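PDB 5E7P: cell division control protein Cdc48 from Mycobacterium smegmatis, which probably binds and hydrolyses ATP as a Cdc48-type member of the AAA ATPase family, with two nucleotide-binding modules in one chain. Local coordinates for residues S190-S195 / R467-S472; A272-A277 / G424-D429; V105-A110 / P186-V191; R53-V58 / A67-V72; I325-A330 / I364-V369. All blocks are in the same frame, centred on the assembly; numbering follows the deposited sequence.

Contact 1 (S190-S195 / R467-S472)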
# COMPACT_ATOMS: atom_id res chain seq x y z
N SER A 190 -2.91 6.28 -10.59
CA SER A 190 -1.65 6.54 -9.91
C SER A 190 -0.60 5.56 -10.40
O SER A 190 -0.90 4.39 -10.67
CB SER A 190 -1.83 6.39 -8.40
OG SER A 190 -2.28 5.09 -8.07
N VAL A 191 0.64 6.02 -10.53
CA VAL A 191 1.72 5.16 -10.99
C VAL A 191 2.18 4.22 -9.88
O VAL A 191 2.67 4.66 -8.83
CB VAL A 191 2.92 5.97 -11.51
CG1 VAL A 191 4.01 5.04 -12.01
CG2 VAL A 191 2.48 6.92 -12.62
N GLN A 192 2.02 2.93 -10.12
CA GLN A 192 2.38 1.90 -9.15
C GLN A 192 3.55 1.08 -9.69
O GLN A 192 3.88 1.16 -10.87
CB GLN A 192 1.17 1.01 -8.88
CG GLN A 192 -0.02 1.76 -8.30
CD GLN A 192 0.29 2.37 -6.94
OE1 GLN A 192 0.96 1.75 -6.12
NE2 GLN A 192 -0.19 3.59 -6.71
N PRO A 193 4.21 0.29 -8.82
CA PRO A 193 5.29 -0.57 -9.31
C PRO A 193 4.83 -1.58 -10.37
O PRO A 193 5.62 -1.96 -11.22
CB PRO A 193 5.73 -1.31 -8.05
CG PRO A 193 5.41 -0.37 -6.94
CD PRO A 193 4.14 0.32 -7.35
N ASN A 194 3.56 -1.99 -10.30
CA ASN A 194 3.02 -2.91 -11.30
C ASN A 194 2.40 -2.18 -12.50
O ASN A 194 1.72 -2.79 -13.32
CB ASN A 194 2.00 -3.87 -10.67
CG ASN A 194 0.85 -3.14 -9.99
OD1 ASN A 194 0.73 -1.92 -10.08
ND2 ASN A 194 -0.01 -3.89 -9.31
N SER A 195 2.65 -0.88 -12.58
CA SER A 195 2.21 -0.11 -13.73
C SER A 195 3.30 -0.12 -14.79
O SER A 195 4.45 -0.46 -14.50
CB SER A 195 1.91 1.34 -13.33
OG SER A 195 0.84 1.41 -12.41
N ARG A 467 4.42 11.82 -0.76
CA ARG A 467 3.37 10.91 -0.31
C ARG A 467 3.86 9.47 -0.31
O ARG A 467 4.35 8.98 -1.33
CB ARG A 467 2.12 11.03 -1.18
CG ARG A 467 1.00 10.10 -0.74
CD ARG A 467 -0.27 10.29 -1.55
NE ARG A 467 -0.13 9.85 -2.93
CZ ARG A 467 -1.16 9.72 -3.78
NH1 ARG A 467 -2.38 10.00 -3.36
NH2 ARG A 467 -0.95 9.32 -5.02
N PRO A 468 3.73 8.78 0.83
CA PRO A 468 4.07 7.36 0.91
C PRO A 468 3.16 6.55 -0.01
O PRO A 468 1.97 6.86 -0.13
CB PRO A 468 3.80 7.00 2.37
CG PRO A 468 2.88 8.07 2.86
CD PRO A 468 3.25 9.31 2.12
N LEU A 469 3.73 5.54 -0.66
CA LEU A 469 3.01 4.69 -1.60
C LEU A 469 1.79 4.04 -0.94
O LEU A 469 0.78 3.78 -1.59
CB LEU A 469 3.95 3.61 -2.14
CG LEU A 469 3.88 3.28 -3.63
CD1 LEU A 469 3.96 4.55 -4.46
CD2 LEU A 469 5.01 2.32 -4.01
N SER A 470 1.88 3.82 0.37
CA SER A 470 0.78 3.24 1.13
C SER A 470 -0.45 4.16 1.19
O SER A 470 -1.53 3.73 1.57
CB SER A 470 1.24 2.91 2.55
OG SER A 470 1.67 4.08 3.22
N ARG A 471 -0.27 5.42 0.82
CA ARG A 471 -1.37 6.38 0.82
C ARG A 471 -1.82 6.77 -0.58
O ARG A 471 -2.60 7.71 -0.75
CB ARG A 471 -0.98 7.64 1.59
CG ARG A 471 -0.65 7.40 3.05
CD ARG A 471 -1.90 7.13 3.87
NE ARG A 471 -2.56 8.37 4.27
CZ ARG A 471 -2.24 9.05 5.37
NH1 ARG A 471 -1.28 8.61 6.18
NH2 ARG A 471 -2.89 10.16 5.67
N SER A 472 -1.35 6.04 -1.59
CA SER A 472 -1.58 6.42 -2.98
C SER A 472 -2.82 5.76 -3.59
O SER A 472 -3.16 6.03 -4.74
CB SER A 472 -0.35 6.10 -3.84
OG SER A 472 -0.17 4.70 -3.98

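Contact 2 (A272-A277 / G424-D429). With ADP (adenosine-5'-diphosphate), chain C.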
# COMPACT_ATOMS: atom_id res chain seq x y z
N ALA A 272 3.69 -2.34 -1.71
CA ALA A 272 4.26 -1.78 -2.93
C ALA A 272 5.52 -0.97 -2.63
O ALA A 272 5.51 -0.10 -1.76
CB ALA A 272 3.23 -0.92 -3.66
N GLY A 273 6.60 -1.27 -3.33
CA GLY A 273 7.85 -0.54 -3.17
C GLY A 273 8.59 -0.89 -1.90
O GLY A 273 9.51 -0.18 -1.49
N VAL A 274 8.19 -1.99 -1.26
CA VAL A 274 8.85 -2.41 -0.03
C VAL A 274 10.23 -2.99 -0.33
O VAL A 274 11.10 -3.03 0.54
CB VAL A 274 8.00 -3.43 0.75
CG1 VAL A 274 8.14 -4.82 0.15
CG2 VAL A 274 8.40 -3.44 2.22
N GLY A 275 10.44 -3.42 -1.57
CA GLY A 275 11.73 -3.93 -2.00
C GLY A 275 11.72 -5.40 -2.37
O GLY A 275 12.71 -6.11 -2.16
N LYS A 276 10.61 -5.87 -2.94
CA LYS A 276 10.49 -7.27 -3.32
C LYS A 276 11.41 -7.66 -4.48
O LYS A 276 12.09 -8.68 -4.43
CB LYS A 276 9.04 -7.61 -3.66
CG LYS A 276 8.07 -7.41 -2.51
CD LYS A 276 6.65 -7.78 -2.93
CE LYS A 276 6.16 -6.89 -4.05
NZ LYS A 276 6.04 -5.47 -3.62
N ALA A 277 11.41 -6.85 -5.54
CA ALA A 277 12.22 -7.14 -6.72
C ALA A 277 13.71 -6.99 -6.42
O ALA A 277 14.52 -7.79 -6.89
CB ALA A 277 11.81 -6.25 -7.88
N GLY A 424 4.48 3.81 7.99
CA GLY A 424 3.76 3.50 6.77
C GLY A 424 4.59 3.72 5.52
O GLY A 424 4.12 3.48 4.40
N PHE A 425 5.82 4.18 5.70
CA PHE A 425 6.73 4.40 4.58
C PHE A 425 7.45 3.12 4.16
O PHE A 425 7.63 2.21 4.96
CB PHE A 425 7.77 5.46 4.93
CG PHE A 425 7.34 6.86 4.63
CD1 PHE A 425 6.21 7.39 5.23
CD2 PHE A 425 8.07 7.66 3.77
CE1 PHE A 425 5.81 8.69 4.97
CE2 PHE A 425 7.68 8.95 3.50
CZ PHE A 425 6.55 9.47 4.10
N VAL A 426 7.85 3.06 2.89
CA VAL A 426 8.69 1.97 2.39
C VAL A 426 9.97 2.57 1.83
O VAL A 426 10.11 3.79 1.77
CB VAL A 426 7.98 1.15 1.31
CG1 VAL A 426 6.72 0.52 1.87
CG2 VAL A 426 7.65 2.02 0.10
N VAL A 427 10.90 1.71 1.42
CA VAL A 427 12.18 2.17 0.91
C VAL A 427 12.02 3.06 -0.32
O VAL A 427 12.77 4.03 -0.51
CB VAL A 427 13.15 0.99 0.63
CG1 VAL A 427 12.55 0.01 -0.37
CG2 VAL A 427 14.51 1.50 0.15
N ALA A 428 11.03 2.74 -1.15
CA ALA A 428 10.74 3.53 -2.35
C ALA A 428 10.41 4.97 -1.96
O ALA A 428 10.91 5.91 -2.58
CB ALA A 428 9.59 2.91 -3.13
N ASP A 429 9.58 5.12 -0.94
CA ASP A 429 9.20 6.44 -0.45
C ASP A 429 10.39 7.15 0.16
O ASP A 429 10.62 8.33 -0.10
CB ASP A 429 8.09 6.31 0.60
CG ASP A 429 6.88 5.55 0.08
OD1 ASP A 429 6.56 5.70 -1.12
OD2 ASP A 429 6.26 4.82 0.88
PB ADP C . 8.82 -3.79 -4.93
O1B ADP C . 7.62 -3.04 -5.42
O2B ADP C . 9.42 -4.72 -5.95
O3B ADP C . 8.66 -4.41 -3.56
PA ADP C . 11.35 -2.66 -5.46
O1A ADP C . 11.16 -2.30 -6.91
O2A ADP C . 12.05 -3.95 -5.11
O3A ADP C . 9.90 -2.61 -4.76
O5' ADP C . 12.09 -1.43 -4.77
C5' ADP C . 11.35 -0.24 -4.52
C4' ADP C . 12.19 0.92 -5.03
O4' ADP C . 13.15 1.26 -4.03
C3' ADP C . 12.95 0.52 -6.28
O3' ADP C . 12.72 1.48 -7.32
C2' ADP C . 14.41 0.52 -5.90
O2' ADP C . 15.18 1.23 -6.87
C1' ADP C . 14.47 1.23 -4.56
N9 ADP C . 15.34 0.51 -3.59
C8 ADP C . 15.03 -0.63 -2.95
N7 ADP C . 16.05 -1.01 -2.13
C5 ADP C . 17.02 -0.09 -2.24
C6 ADP C . 18.37 0.13 -1.65
N6 ADP C . 18.89 -0.74 -0.76
N1 ADP C . 19.06 1.22 -2.04
C2 ADP C . 18.56 2.10 -2.94
N3 ADP C . 17.35 1.96 -3.50
C4 ADP C . 16.55 0.91 -3.20
O HOH W 1 11.04 -1.06 2.56

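Contact 3 (V105-A110 / P186-V191)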
# COMPACT_ATOMS: atom_id res chain seq x y z
N VAL A 105 -11.74 12.07 -5.52
CA VAL A 105 -11.73 11.32 -6.76
C VAL A 105 -11.23 9.90 -6.52
O VAL A 105 -10.33 9.69 -5.71
CB VAL A 105 -10.88 12.02 -7.85
CG1 VAL A 105 -9.41 12.07 -7.44
CG2 VAL A 105 -11.05 11.33 -9.20
N THR A 106 -11.83 8.93 -7.19
CA THR A 106 -11.35 7.56 -7.13
C THR A 106 -10.12 7.44 -8.01
O THR A 106 -10.15 7.77 -9.20
CB THR A 106 -12.42 6.55 -7.58
OG1 THR A 106 -13.59 6.69 -6.77
CG2 THR A 106 -11.89 5.13 -7.46
N VAL A 107 -9.02 6.97 -7.43
CA VAL A 107 -7.77 6.80 -8.17
C VAL A 107 -7.33 5.35 -8.15
O VAL A 107 -6.88 4.84 -7.13
CB VAL A 107 -6.65 7.67 -7.59
CG1 VAL A 107 -5.41 7.60 -8.47
CG2 VAL A 107 -7.11 9.11 -7.44
N TYR A 108 -7.47 4.67 -9.29
CA TYR A 108 -7.04 3.29 -9.40
C TYR A 108 -5.55 3.21 -9.72
O TYR A 108 -4.97 4.17 -10.24
CB TYR A 108 -7.83 2.56 -10.49
CG TYR A 108 -9.30 2.37 -10.16
CD1 TYR A 108 -9.72 1.30 -9.37
CD2 TYR A 108 -10.26 3.24 -10.64
CE1 TYR A 108 -11.05 1.12 -9.06
CE2 TYR A 108 -11.60 3.06 -10.35
CZ TYR A 108 -11.99 2.00 -9.55
OH TYR A 108 -13.32 1.81 -9.25
N GLY A 109 -4.94 2.08 -9.40
CA GLY A 109 -3.59 1.82 -9.84
C GLY A 109 -3.58 1.68 -11.36
O GLY A 109 -4.37 0.92 -11.92
N ALA A 110 -2.70 2.43 -12.01
CA ALA A 110 -2.62 2.41 -13.47
C ALA A 110 -2.13 1.07 -13.99
O ALA A 110 -1.14 0.52 -13.49
CB ALA A 110 -1.69 3.51 -13.96
N PRO A 186 -9.43 4.16 -17.72
CA PRO A 186 -9.77 5.56 -17.98
C PRO A 186 -10.09 6.34 -16.71
O PRO A 186 -10.52 5.75 -15.72
CB PRO A 186 -11.02 5.46 -18.86
CG PRO A 186 -10.90 4.15 -19.53
CD PRO A 186 -10.26 3.24 -18.52
N GLY A 187 -9.88 7.65 -16.74
CA GLY A 187 -10.15 8.50 -15.60
C GLY A 187 -8.89 9.03 -14.95
O GLY A 187 -8.08 9.69 -15.59
N THR A 188 -8.73 8.74 -13.66
CA THR A 188 -7.55 9.18 -12.92
C THR A 188 -6.83 7.99 -12.29
O THR A 188 -7.44 7.17 -11.60
CB THR A 188 -7.92 10.20 -11.83
OG1 THR A 188 -8.43 11.38 -12.44
CG2 THR A 188 -6.69 10.56 -11.01
N VAL A 189 -5.53 7.89 -12.55
CA VAL A 189 -4.75 6.76 -12.10
C VAL A 189 -3.47 7.19 -11.38
O VAL A 189 -3.01 8.32 -11.54
CB VAL A 189 -4.35 5.85 -13.28
CG1 VAL A 189 -5.58 5.29 -13.97
CG2 VAL A 189 -3.49 6.62 -14.27
N SER A 190 -2.91 6.28 -10.59
CA SER A 190 -1.65 6.54 -9.91
C SER A 190 -0.60 5.56 -10.40
O SER A 190 -0.90 4.39 -10.67
CB SER A 190 -1.83 6.39 -8.40
OG SER A 190 -2.28 5.09 -8.07
N VAL A 191 0.64 6.02 -10.53
CA VAL A 191 1.72 5.16 -10.99
C VAL A 191 2.18 4.22 -9.88
O VAL A 191 2.67 4.66 -8.83
CB VAL A 191 2.92 5.97 -11.51
CG1 VAL A 191 4.01 5.04 -12.01
CG2 VAL A 191 2.48 6.92 -12.62
O HOH W 2 -11.18 7.64 -12.01

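Contact 4 (R53-V58 / A67-V72)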
# COMPACT_ATOMS: atom_id res chain seq x y z
N ARG A 53 -8.68 12.57 4.12
CA ARG A 53 -7.52 12.90 4.93
C ARG A 53 -6.47 13.55 4.06
O ARG A 53 -6.65 13.68 2.85
CB ARG A 53 -6.93 11.63 5.56
CG ARG A 53 -7.87 10.88 6.49
CD ARG A 53 -7.20 9.62 7.00
NE ARG A 53 -6.82 8.74 5.89
CZ ARG A 53 -5.93 7.75 5.99
NH1 ARG A 53 -5.31 7.52 7.14
NH2 ARG A 53 -5.65 7.01 4.92
N GLU A 54 -5.36 13.96 4.67
CA GLU A 54 -4.22 14.44 3.91
C GLU A 54 -3.69 13.31 3.04
O GLU A 54 -3.85 12.13 3.39
CB GLU A 54 -3.13 14.95 4.86
CG GLU A 54 -2.00 15.69 4.18
CD GLU A 54 -0.85 16.00 5.12
OE1 GLU A 54 -0.87 15.50 6.27
OE2 GLU A 54 0.07 16.73 4.71
N TRP A 55 -3.07 13.66 1.91
CA TRP A 55 -2.51 12.72 0.94
C TRP A 55 -3.53 12.00 0.05
O TRP A 55 -3.15 11.31 -0.90
CB TRP A 55 -1.55 11.70 1.58
CG TRP A 55 -0.41 12.31 2.34
CD1 TRP A 55 -0.10 12.10 3.65
CD2 TRP A 55 0.57 13.23 1.83
NE1 TRP A 55 1.01 12.83 3.99
CE2 TRP A 55 1.45 13.53 2.89
CE3 TRP A 55 0.80 13.82 0.58
CZ2 TRP A 55 2.53 14.39 2.75
CZ3 TRP A 55 1.87 14.68 0.44
CH2 TRP A 55 2.72 14.96 1.52
N ASP A 56 -4.81 12.16 0.33
CA ASP A 56 -5.83 11.66 -0.59
C ASP A 56 -5.88 12.57 -1.82
O ASP A 56 -5.62 13.77 -1.72
CB ASP A 56 -7.20 11.56 0.08
CG ASP A 56 -7.30 10.38 1.02
OD1 ASP A 56 -6.46 9.45 0.92
OD2 ASP A 56 -8.22 10.36 1.87
N ALA A 57 -6.20 11.99 -2.97
CA ALA A 57 -6.28 12.77 -4.20
C ALA A 57 -7.62 13.48 -4.30
O ALA A 57 -8.63 13.00 -3.81
CB ALA A 57 -6.07 11.88 -5.42
N VAL A 58 -7.60 14.65 -4.94
CA VAL A 58 -8.82 15.39 -5.21
C VAL A 58 -8.95 15.68 -6.70
O VAL A 58 -7.96 15.82 -7.41
CB VAL A 58 -8.89 16.73 -4.45
CG1 VAL A 58 -9.25 16.50 -2.99
CG2 VAL A 58 -7.57 17.49 -4.58
N ALA A 67 -6.40 16.15 -11.59
CA ALA A 67 -6.34 15.62 -10.24
C ALA A 67 -4.99 15.92 -9.58
O ALA A 67 -3.96 15.99 -10.25
CB ALA A 67 -6.62 14.13 -10.23
N ALA A 68 -5.02 16.10 -8.26
CA ALA A 68 -3.80 16.35 -7.51
C ALA A 68 -3.90 15.73 -6.12
O ALA A 68 -4.98 15.32 -5.70
CB ALA A 68 -3.52 17.84 -7.42
N VAL A 69 -2.77 15.67 -5.42
CA VAL A 69 -2.73 15.13 -4.07
C VAL A 69 -3.00 16.23 -3.05
O VAL A 69 -2.37 17.28 -3.08
CB VAL A 69 -1.37 14.48 -3.77
CG1 VAL A 69 -1.29 14.00 -2.32
CG2 VAL A 69 -1.11 13.32 -4.73
N ALA A 70 -3.95 15.99 -2.15
CA ALA A 70 -4.29 16.98 -1.14
C ALA A 70 -3.24 17.05 -0.04
O ALA A 70 -3.04 16.09 0.71
CB ALA A 70 -5.66 16.69 -0.54
N GLY A 71 -2.56 18.19 0.03
CA GLY A 71 -1.63 18.45 1.12
C GLY A 71 -2.20 19.54 2.01
O GLY A 71 -2.89 20.44 1.53
N VAL A 72 -1.93 19.46 3.31
CA VAL A 72 -2.46 20.44 4.25
C VAL A 72 -1.80 21.80 4.06
O VAL A 72 -0.57 21.91 4.02
CB VAL A 72 -2.30 19.98 5.71
CG1 VAL A 72 -2.72 21.08 6.67
CG2 VAL A 72 -3.11 18.71 5.95

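Contact 5 (I325-A330 / I364-V369)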
# COMPACT_ATOMS: atom_id res chain seq x y z
N ILE A 325 10.11 -12.85 -12.91
CA ILE A 325 9.12 -11.91 -13.42
C ILE A 325 8.68 -10.94 -12.32
O ILE A 325 7.96 -11.32 -11.40
CB ILE A 325 7.89 -12.63 -14.01
CG1 ILE A 325 8.31 -13.55 -15.16
CG2 ILE A 325 6.88 -11.62 -14.52
CD1 ILE A 325 7.17 -14.33 -15.77
N ALA A 326 9.13 -9.70 -12.43
CA ALA A 326 8.76 -8.67 -11.47
C ALA A 326 7.32 -8.22 -11.70
O ALA A 326 6.95 -7.88 -12.83
CB ALA A 326 9.71 -7.49 -11.57
N ASP A 327 6.53 -8.24 -10.64
CA ASP A 327 5.13 -7.80 -10.69
C ASP A 327 4.33 -8.58 -11.73
O ASP A 327 3.84 -8.02 -12.72
CB ASP A 327 5.05 -6.29 -10.91
CG ASP A 327 5.82 -5.51 -9.86
OD1 ASP A 327 5.32 -5.37 -8.72
OD2 ASP A 327 6.94 -5.04 -10.17
N VAL A 328 4.19 -9.88 -11.47
CA VAL A 328 3.56 -10.81 -12.40
C VAL A 328 2.04 -10.63 -12.44
O VAL A 328 1.37 -11.18 -13.31
CB VAL A 328 3.94 -12.27 -12.02
CG1 VAL A 328 3.23 -12.69 -10.75
CG2 VAL A 328 3.64 -13.24 -13.17
N ASP A 329 1.49 -9.86 -11.51
CA ASP A 329 0.05 -9.64 -11.48
C ASP A 329 -0.43 -8.80 -12.67
O ASP A 329 -1.61 -8.84 -13.03
CB ASP A 329 -0.41 -9.03 -10.15
CG ASP A 329 0.37 -7.78 -9.80
OD1 ASP A 329 1.60 -7.75 -10.03
OD2 ASP A 329 -0.25 -6.82 -9.28
N ALA A 330 0.48 -8.05 -13.28
CA ALA A 330 0.16 -7.31 -14.49
C ALA A 330 0.19 -8.23 -15.71
O ALA A 330 -0.51 -7.99 -16.69
CB ALA A 330 1.14 -6.16 -14.67
N ILE A 364 10.99 -17.39 -9.81
CA ILE A 364 10.58 -16.44 -8.79
C ILE A 364 9.78 -15.29 -9.40
O ILE A 364 10.21 -14.68 -10.37
CB ILE A 364 11.79 -15.85 -8.03
CG1 ILE A 364 12.62 -16.95 -7.38
CG2 ILE A 364 11.33 -14.85 -6.99
CD1 ILE A 364 13.90 -16.45 -6.75
N ALA A 365 8.62 -15.01 -8.82
CA ALA A 365 7.81 -13.89 -9.27
C ALA A 365 7.39 -13.02 -8.09
O ALA A 365 7.23 -13.50 -6.97
CB ALA A 365 6.59 -14.39 -10.02
N THR A 366 7.21 -11.73 -8.35
CA THR A 366 6.76 -10.80 -7.31
C THR A 366 5.38 -10.25 -7.63
O THR A 366 4.93 -10.27 -8.78
CB THR A 366 7.74 -9.63 -7.13
OG1 THR A 366 7.86 -8.91 -8.36
CG2 THR A 366 9.11 -10.13 -6.69
N SER A 367 4.71 -9.77 -6.59
CA SER A 367 3.39 -9.16 -6.71
C SER A 367 3.02 -8.58 -5.36
O SER A 367 3.12 -9.27 -4.35
CB SER A 367 2.35 -10.19 -7.13
OG SER A 367 1.05 -9.63 -7.11
N ALA A 368 2.59 -7.32 -5.33
CA ALA A 368 2.22 -6.69 -4.07
C ALA A 368 1.15 -7.49 -3.35
O ALA A 368 1.33 -7.89 -2.20
CB ALA A 368 1.76 -5.26 -4.31
N VAL A 369 0.04 -7.75 -4.04
CA VAL A 369 -1.04 -8.55 -3.50
C VAL A 369 -1.14 -9.89 -4.24
O VAL A 369 -1.41 -9.92 -5.44
CB VAL A 369 -2.39 -7.81 -3.61
CG1 VAL A 369 -3.51 -8.63 -2.99
CG2 VAL A 369 -2.28 -6.45 -2.94
O HOH W 3 2.74 -6.16 -7.93
O HOH W 4 7.59 -6.40 -7.18
O HOH W 5 -0.50 -6.83 -6.64

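Contact 1 (S190-S195 / R467-S472)
Ser190 faces Ser472 and Gln192 faces Leu469 where the end of strand 188-190, with the turn after it, meets a loop with a short 3-10 turn; Ser190 CA and Ser472 CA are 6.9 Å apart, so side chains have to bridge the interval. Gln192 does most of this. The bend at chi2 (-63°) folds CD back so that the terminal amide lies between Ser190 and Ser472 and presents both N-H groups to hydroxyls. NE2 donates to Ser472 OG at 2.9 Å, nearly straight at 163°, and also to Ser190 OG at 2.9 Å. Both oxygens lie close to the amide plane, where the N-H bonds point. Ser472 OG donates a hydrogen bond to Leu469 O (2.7 Å), an oxygen that Ser472 N also reaches. A short hydroxyl suits this place because it can accept from the glutamine while closing the turn behind it. Beside these bonds, Leu469 and Pro193 meet tip to tip, Leu469 CD2 lying 4.0 Å from Pro193 CD, and the leucine slides past Gln192 in the opposite direction. Pro193 starts the bend of a type I beta turn, Gln192 to Ser195, in which Ser195 OG accepts from Gln192 N. Pro193 also touches the bound ADP, so the contact forms part of the rim of the first nucleotide pocket.

Contact 2 (A272-A277 / G424-D429)
Gly273 and Ala428 come together where the P-loop (Walker A motif) of the first AAA module, wrapped round the diphosphate of ADP, meets the start of helix 427-448. Three donors grip one beta-phosphate oxygen: Gly275 N (2.8 Å to O3B), Lys276 N and, on a side chain bent at chi3 and chi4, Lys276 NZ (2.8 Å to O3B). Gly273 N holds O1B and Ala277 N holds O2B. Glycine suits the positive phi of Gly273 and Gly275, which turns the amides inward. On the outer side of the loop, Gly273 O takes a weak bond from Ala428 N at 3.3 Å, and a water bridges Val274 O to Val427 N, so N-H groups of the first helical turn find partners. Valines make the apolar contacts: Val426 CG2 rests against the carbonyls of Ala272 and Gly273, while Val427 places CG1 near Gly273 O and CG2 beside N7 of the adenine at 3.7 Å. Asp429 OD2 accepts from Val426 N, the N3 half of a capping box. Two helix beginnings thus converge on the nucleotide: helix 276-283, which follows strand 265-269 through the P-loop, and helix 427-448, in whose first turn Asp429 OD1 accepts from Leu469 N.

Contact 3 (V105-A110 / P186-V191)
Ser190 is held by its N and its O to the backbone of 108-110: its N donates to Tyr108 O at 3.0 Å, and its O accepts from Ala110 N at 3.0 Å with a nearly straight N-H (172°). These two bonds straddle Gly109, the pattern of parallel strands. A weak third bond, Tyr108 N to Thr188 O at 3.4 Å, extends the ladder, and beyond it the two segments part enough for a water to link Thr106 O with Thr188 N. Val189 CA brings its hydrogen toward Tyr108 O as a CH...O contact. Packing follows on both faces. On one, Ala110 CB lies 3.6 Å from Val189 CB, a small methyl that fits against a branched neighbour. On the other, Val107 sets CG1 anti to its backbone N (chi1 -173°), over the peptide between Val189 and Ser190 and 3.8 Å from Ser190 CB. Its CG2 meets Thr188 CG2 at 3.9 Å, the two side chains crossing obliquely. Both valine and threonine are beta-branched and suit extended backbone. Val107 also leans on Ala57 and Val138, turning this face inward. Polar groups of the main chain therefore set the alignment of the pair, while small and beta-branched groups pack on either face, the contact staying partly open to solvent.

Contact 4 (R53-V58 / A67-V72)
Glu54 reaches across Val72 at about a right angle, with CG anti to its backbone N (chi1 -170°) and the rest of the chain extended. Its CB starts 3.9 Å from Val72 CG2. CG touches both that methyl and Ala70 O, and CD comes to 3.6 Å from Val72 CG2. At the tip, OE1 stays beside the same methyl, while OE2 approaches Val72 N and hangs 3.7 Å above one face of the Trp55 ring, offset toward its rim. The aliphatic part of glutamate thus covers the valine, and the extended chain carries the carboxylate past the methyl to the Trp55 ring. Trp55 meets the other strand differently: its edge atom CE3 touches Val69 CG1 at 3.6 Å, near the ring plane. Its backbone N donates to Ala70 O at 2.7 Å, nearly along the C=O axis. Ala70 N in turn binds Asp56 O, and Val58 and Ala68 exchange two bonds as an antiparallel hydrogen-bonded pair. Small residues suit the packed faces: Ala57 meets Val105 and Val107, Ala70 meets Leu47. A type II turn from Arg53 to Asp56, with Trp55 in the left-handed position, leads into hairpin 57-61/65-72, consistent with the double-psi beta-barrel fold of Cdc48 N-terminal domains.

Contact 5 (I325-A330 / I364-V369)
Thr366 and Asp327 meet at the C-terminal ends of two parallel strands. The threonine places OG1 between its backbone N and carbonyl carbon (chi1 59°), where it accepts from Asp327 N at 2.7 Å. One residue further on, Val328 N donates to Thr366 O at 2.8 Å, so OG1 and O of Thr366 receive the chain as it leaves strand 321-326. Asp327 has left-handed backbone angles at this exit, and its carboxylate is linked across by water: one molecule lies near both OD1 and Thr366 OG1, while another donates to Asp327 OD1 and Asp329 OD1 and accepts from Ala368 N. Asp329, with CG likewise between N and the carbonyl carbon, packs CB and CG against Ser367 OG (3.3 Å to Asp329 CG). Its OD2 accepts hydrogen bonds from a further water and from Asn194 ND2. Ser367 turns OG anti to its backbone N (chi1 174°) and donates to Val369 O at 3.0 Å, from well above that carbonyl's plane. Val328 makes the apolar contact, CG1 lying 3.8 Å from Ala365 CB. The whole closes the beta-alpha-beta unit of the first AAA module. Set against the second module, Asp327 probably stands where the Walker B glutamate usually lies, Ala326 at the Walker B aspartate, and Ser367 at the sensor-1 position held there by Asn630.

Contacts 1, 2, 4 and 5 are buried, whereas contact 3 is only partly so and has solvent-facing residues. Contacts 3 and 4 rely on beta ladders, parallel in the first and antiparallel in the second, and their apolar faces touch each other. Contact 5 also begins as a parallel ladder, but ends in a watery, acidic corner near ADP. Contact 2 is ruled by phosphate-binding amides and helix starts, and contact 1 by a side-chain relay between loops. Contact 1 joins the rest: it shares Ser190 and Val191 with contact 3, donates from Leu469 N to Asp429 in contact 2, reaches contact 4 through Arg467 and contact 5 through Asn194.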